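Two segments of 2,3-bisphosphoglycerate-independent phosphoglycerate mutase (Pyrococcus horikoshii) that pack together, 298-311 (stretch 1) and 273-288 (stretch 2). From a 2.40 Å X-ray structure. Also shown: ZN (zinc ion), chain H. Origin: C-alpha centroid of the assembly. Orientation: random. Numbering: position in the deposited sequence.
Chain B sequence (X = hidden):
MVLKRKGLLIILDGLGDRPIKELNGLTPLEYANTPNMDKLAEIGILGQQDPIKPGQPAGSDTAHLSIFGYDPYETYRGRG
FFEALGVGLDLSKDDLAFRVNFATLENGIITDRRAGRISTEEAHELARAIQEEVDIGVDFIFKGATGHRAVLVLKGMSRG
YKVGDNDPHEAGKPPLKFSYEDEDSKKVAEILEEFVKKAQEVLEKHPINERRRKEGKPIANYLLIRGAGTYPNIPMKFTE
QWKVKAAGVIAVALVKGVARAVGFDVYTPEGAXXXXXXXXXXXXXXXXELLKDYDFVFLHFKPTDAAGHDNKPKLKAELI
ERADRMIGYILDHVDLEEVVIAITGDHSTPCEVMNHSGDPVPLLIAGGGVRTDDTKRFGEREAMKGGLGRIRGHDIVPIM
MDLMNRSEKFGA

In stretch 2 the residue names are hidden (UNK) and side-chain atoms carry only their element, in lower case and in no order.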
# COMPACT_ATOMS: atom_id res chain seq x y z
N PHE B 298 -9.58 12.52 19.02
CA PHE B 298 -10.02 11.28 18.39
C PHE B 298 -10.38 11.57 16.92
O PHE B 298 -11.14 12.49 16.63
CB PHE B 298 -11.24 10.73 19.15
CG PHE B 298 -11.92 9.57 18.46
CD1 PHE B 298 -11.28 8.34 18.33
CD2 PHE B 298 -13.20 9.73 17.93
CE1 PHE B 298 -11.91 7.27 17.67
CE2 PHE B 298 -13.84 8.66 17.26
CZ PHE B 298 -13.19 7.43 17.14
N LEU B 299 -9.84 10.78 16.00
CA LEU B 299 -10.11 10.95 14.57
C LEU B 299 -10.69 9.66 14.00
O LEU B 299 -10.11 8.57 14.16
CB LEU B 299 -8.81 11.32 13.83
CG LEU B 299 -8.84 11.36 12.29
CD1 LEU B 299 -9.93 12.28 11.79
CD2 LEU B 299 -7.48 11.83 11.78
N HIS B 300 -11.83 9.77 13.33
CA HIS B 300 -12.50 8.61 12.75
C HIS B 300 -12.55 8.69 11.22
O HIS B 300 -12.79 9.75 10.65
CB HIS B 300 -13.91 8.51 13.35
CG HIS B 300 -14.62 7.23 13.04
ND1 HIS B 300 -15.30 7.02 11.86
CD2 HIS B 300 -14.76 6.09 13.77
CE1 HIS B 300 -15.84 5.80 11.87
NE2 HIS B 300 -15.52 5.22 13.02
N PHE B 301 -12.31 7.55 10.56
CA PHE B 301 -12.33 7.44 9.09
C PHE B 301 -13.20 6.22 8.79
O PHE B 301 -12.79 5.09 9.04
CB PHE B 301 -10.91 7.21 8.56
CG PHE B 301 -10.81 7.16 7.06
CD1 PHE B 301 -11.03 8.32 6.29
CD2 PHE B 301 -10.50 5.97 6.40
CE1 PHE B 301 -10.94 8.28 4.89
CE2 PHE B 301 -10.40 5.91 5.00
CZ PHE B 301 -10.62 7.07 4.25
N LYS B 302 -14.40 6.45 8.24
CA LYS B 302 -15.36 5.36 7.97
C LYS B 302 -15.30 4.52 6.68
O LYS B 302 -15.45 3.29 6.73
CB LYS B 302 -16.78 5.92 8.12
CG LYS B 302 -17.90 4.90 7.99
CD LYS B 302 -17.84 3.85 9.11
CE LYS B 302 -19.18 3.13 9.28
NZ LYS B 302 -19.70 2.60 7.98
N PRO B 303 -15.09 5.16 5.51
CA PRO B 303 -15.04 4.44 4.22
C PRO B 303 -14.34 3.08 4.16
O PRO B 303 -14.77 2.20 3.39
CB PRO B 303 -14.44 5.48 3.26
CG PRO B 303 -13.76 6.48 4.16
CD PRO B 303 -14.70 6.58 5.34
N THR B 304 -13.27 2.87 4.93
CA THR B 304 -12.61 1.57 4.89
C THR B 304 -13.61 0.46 5.23
O THR B 304 -13.55 -0.64 4.68
CB THR B 304 -11.45 1.48 5.90
OG1 THR B 304 -11.82 2.13 7.13
CG2 THR B 304 -10.19 2.13 5.33
N ASP B 305 -14.56 0.78 6.11
CA ASP B 305 -15.56 -0.21 6.52
C ASP B 305 -16.57 -0.56 5.44
O ASP B 305 -17.07 -1.70 5.39
CB ASP B 305 -16.29 0.27 7.77
CG ASP B 305 -17.30 -0.75 8.28
OD1 ASP B 305 -16.89 -1.89 8.62
OD2 ASP B 305 -18.50 -0.40 8.34
N ALA B 306 -16.89 0.40 4.56
CA ALA B 306 -17.85 0.14 3.48
C ALA B 306 -17.28 -0.84 2.45
O ALA B 306 -17.98 -1.75 1.98
CB ALA B 306 -18.24 1.44 2.80
N ALA B 307 -16.00 -0.67 2.11
CA ALA B 307 -15.37 -1.55 1.13
C ALA B 307 -15.41 -2.99 1.63
O ALA B 307 -15.57 -3.94 0.85
CB ALA B 307 -13.94 -1.12 0.87
N GLY B 308 -15.28 -3.15 2.96
CA GLY B 308 -15.30 -4.47 3.57
C GLY B 308 -16.70 -5.07 3.48
O GLY B 308 -16.86 -6.25 3.17
N HIS B 309 -17.72 -4.26 3.74
CA HIS B 309 -19.09 -4.73 3.67
C HIS B 309 -19.44 -5.14 2.23
O HIS B 309 -20.23 -6.08 2.03
CB HIS B 309 -20.06 -3.64 4.15
CG HIS B 309 -20.32 -3.67 5.63
ND1 HIS B 309 -21.03 -4.68 6.24
CD2 HIS B 309 -19.97 -2.80 6.61
CE1 HIS B 309 -21.11 -4.44 7.54
NE2 HIS B 309 -20.47 -3.31 7.79
N ASP B 310 -18.85 -4.46 1.25
CA ASP B 310 -19.12 -4.78 -0.16
C ASP B 310 -18.18 -5.80 -0.84
O ASP B 310 -18.30 -6.04 -2.04
CB ASP B 310 -19.16 -3.50 -0.99
CG ASP B 310 -20.30 -2.58 -0.60
OD1 ASP B 310 -21.46 -3.07 -0.56
OD2 ASP B 310 -20.05 -1.38 -0.34
N ASN B 311 -17.25 -6.38 -0.07
CA ASN B 311 -16.31 -7.37 -0.61
C ASN B 311 -15.46 -6.81 -1.76
O ASN B 311 -15.41 -7.39 -2.85
CB ASN B 311 -17.06 -8.61 -1.09
CG ASN B 311 -16.15 -9.80 -1.30
OD1 ASN B 311 -16.54 -10.95 -1.09
ND2 ASN B 311 -14.91 -9.54 -1.71
N UNK B 273 -17.73 13.37 4.98
CA UNK B 273 -19.07 12.77 4.80
C UNK B 273 -19.18 11.33 5.34
O UNK B 273 -20.26 10.75 5.43
c UNK B 273 -19.45 12.76 3.31
c UNK B 273 -19.44 14.19 2.74
o UNK B 273 -18.51 11.95 2.57
N UNK B 274 -18.02 10.73 5.66
CA UNK B 274 -18.04 9.34 6.12
C UNK B 274 -18.28 8.37 4.96
O UNK B 274 -18.68 7.22 5.13
N UNK B 275 -18.08 8.90 3.73
CA UNK B 275 -18.24 8.08 2.54
C UNK B 275 -17.01 8.20 1.63
O UNK B 275 -16.15 9.04 1.83
c UNK B 275 -19.50 8.56 1.79
o UNK B 275 -22.87 7.82 1.67
c UNK B 275 -22.00 8.68 1.76
o UNK B 275 -22.11 9.78 1.24
c UNK B 275 -20.78 8.40 2.62
N UNK B 276 -16.96 7.35 0.60
CA UNK B 276 -15.83 7.34 -0.33
C UNK B 276 -15.38 8.72 -0.82
O UNK B 276 -14.20 8.91 -1.13
c UNK B 276 -16.50 5.02 -1.20
c UNK B 276 -17.12 2.33 -0.60
o UNK B 276 -17.42 1.01 -0.33
c UNK B 276 -15.70 4.27 -0.33
c UNK B 276 -16.14 6.45 -1.55
c UNK B 276 -17.93 3.06 -1.47
c UNK B 276 -16.00 2.93 -0.02
c UNK B 276 -17.62 4.39 -1.77
N UNK B 277 -16.31 9.67 -0.89
CA UNK B 277 -15.99 11.02 -1.38
C UNK B 277 -15.54 11.99 -0.26
O UNK B 277 -15.41 13.20 -0.47
c UNK B 277 -17.19 11.58 -2.15
c UNK B 277 -18.40 11.71 -1.24
n UNK B 277 -18.52 12.89 -0.60
o UNK B 277 -19.16 10.77 -1.05
N UNK B 278 -15.33 11.43 0.94
CA UNK B 278 -14.90 12.23 2.09
C UNK B 278 -13.58 12.99 1.82
O UNK B 278 -12.75 12.59 1.02
o UNK B 278 -15.96 10.69 3.61
c UNK B 278 -14.16 12.04 4.49
c UNK B 278 -14.71 11.28 3.27
N UNK B 279 -13.41 14.13 2.54
CA UNK B 279 -12.12 14.83 2.52
C UNK B 279 -11.28 14.44 3.74
O UNK B 279 -11.38 15.03 4.82
o UNK B 279 -10.07 16.91 2.48
c UNK B 279 -12.40 16.34 2.53
c UNK B 279 -11.19 17.09 2.01
n UNK B 279 -11.45 18.03 1.08
N UNK B 280 -10.43 13.42 3.60
CA UNK B 280 -9.59 12.94 4.69
C UNK B 280 -8.51 13.96 5.09
O UNK B 280 -8.13 14.09 6.25
c UNK B 280 -8.72 11.34 1.82
o UNK B 280 -9.94 11.28 1.82
c UNK B 280 -7.99 11.70 3.10
c UNK B 280 -8.94 11.60 4.30
o UNK B 280 -8.05 11.14 0.81
N UNK B 281 -7.98 14.67 4.07
CA UNK B 281 -6.97 15.67 4.36
C UNK B 281 -7.57 16.82 5.18
O UNK B 281 -6.88 17.57 5.88
c UNK B 281 -2.93 15.06 2.55
c UNK B 281 -6.38 16.21 3.04
s UNK B 281 -4.41 14.22 3.16
c UNK B 281 -5.66 15.13 2.21
N UNK B 282 -8.91 16.97 5.04
CA UNK B 282 -9.61 17.98 5.82
C UNK B 282 -9.74 17.55 7.28
O UNK B 282 -9.70 18.36 8.20
c UNK B 282 -11.00 18.17 5.21
N UNK B 283 -9.89 16.24 7.48
CA UNK B 283 -9.99 15.69 8.83
C UNK B 283 -8.65 15.83 9.54
O UNK B 283 -8.59 16.18 10.73
c UNK B 283 -12.22 12.53 8.33
c UNK B 283 -10.40 14.21 8.76
n UNK B 283 -14.04 10.96 7.74
c UNK B 283 -13.71 12.35 8.15
c UNK B 283 -11.88 14.01 8.49
N UNK B 284 -7.57 15.58 8.80
CA UNK B 284 -6.22 15.68 9.34
C UNK B 284 -5.93 17.13 9.69
O UNK B 284 -5.41 17.43 10.77
c UNK B 284 -5.20 15.16 8.33
N UNK B 285 -6.26 18.03 8.76
CA UNK B 285 -6.04 19.46 8.95
C UNK B 285 -6.70 19.87 10.28
O UNK B 285 -6.06 20.51 11.13
c UNK B 285 -6.86 24.07 8.37
c UNK B 285 -7.11 22.58 8.62
n UNK B 285 -5.45 24.47 8.66
c UNK B 285 -6.27 21.71 7.68
c UNK B 285 -6.65 20.23 7.77
N UNK B 286 -7.96 19.47 10.46
CA UNK B 286 -8.70 19.79 11.68
C UNK B 286 -8.11 19.14 12.95
O UNK B 286 -8.02 19.79 14.00
c UNK B 286 -11.72 21.79 14.16
c UNK B 286 -11.06 19.83 12.70
c UNK B 286 -10.18 19.39 11.53
n UNK B 286 -11.56 23.26 14.40
c UNK B 286 -11.01 21.35 12.89
N UNK B 287 -7.72 17.86 12.85
CA UNK B 287 -7.15 17.13 13.99
C UNK B 287 -5.95 17.90 14.54
O UNK B 287 -5.82 18.09 15.76
c UNK B 287 -6.70 15.73 13.55
N UNK B 288 -5.08 18.34 13.63
CA UNK B 288 -3.89 19.12 14.00
C UNK B 288 -4.29 20.42 14.72
O UNK B 288 -3.64 20.81 15.70
c UNK B 288 -3.05 19.48 12.76
c UNK B 288 -1.78 20.23 13.19
c UNK B 288 -2.69 18.21 12.00
ZN ZN H . -19.60 -1.77 9.43

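Position 273 has three side-chain atoms, a carbon bearing one oxygen and one carbon, and touches nothing on stretch 1: Thr273. Position 274 has no side-chain atoms. Its carbonyl carbon lies 4.0 Å from Pro303 CD while its O lies 3.8 Å from Lys302 CB; this is Gly274, whose positive phi of 75° favours glycine and whose backbone packs against Lys302 and Pro303. Position 275 carries three carbons in a row, the last holding two oxygens; its CA-to-CB bond points away, and the backbone approaches, its C 4.1 Å from Pro303 CB: Glu275.

Position 276 shows one carbon, then a six-carbon ring bearing an oxygen; a ring carbon lies 4.0 Å from Pro303 CB and the oxygen 3.3 Å from Ala306 CB: Tyr276. Its CA-to-CB bond points away, yet the m rotamer (chi1 -58°) brings the ring back over the helix of stretch 1, with CZ 3.7 Å from Ala306 CB. Its OH lies 3.3 Å from Ala307 N, at the ring edge, but the angle is too poor for a hydrogen bond.

Position 277 has two carbons, the second holding an oxygen and a nitrogen, and no contact: Asn277. Position 278, again a carbon with one oxygen and one carbon, points its CA-to-CB bond toward stretch 1 but stays 4.6 Å or more away: Thr278. Its backbone N closes a type I turn on Glu275 O at 2.7 Å, and its OG1 donates a very short 2.4 Å bond to the same Glu275 O. Position 279 repeats the pattern of two carbons, oxygen and nitrogen, without contact: Asn279, the N-cap, whose OD1 accepts a weak bond from the N of residue 282 at 2.8 Å.

Position 280 has three carbons ending in two oxygens; its CB sits 3.9 Å from Phe301 CE1: Glu280. Position 281, two carbons, a sulfur and one more carbon, unbranched, is Met281, and position 282, a single carbon, is Ala282; neither touches stretch 1.

Position 283 is four carbons ending in nitrogen, nearly fully extended; its CB meets Leu299 CD1 at 3.6 Å and its terminal nitrogen reaches His300 O at 3.4 Å: Lys283. That NZ to His300 O contact is a weak hydrogen bond. Position 284, one carbon without contact, is Ala284. Positions 285 and 286, each four carbons ending in nitrogen, are Lys285 and Lys286, both out of reach. Position 287, one carbon 4.4 Å from Leu299 CD2, is Ala287; position 288, a carbon carrying two more, is Val288, out of reach.

The rules are economical. The helix runs antiparallel to the strand, axes 9.4 Å apart, presenting Glu280, Lys283 and Ala287 to it. Before that helix, the Gly274 backbone packs against Lys302 and Pro303, and tyrosine covers Pro303 and Ala306. Packing dominates; one weak hydrogen bond crosses.

Stretch 2, residues 273-288: TGEYNTNEMAKAKKAV
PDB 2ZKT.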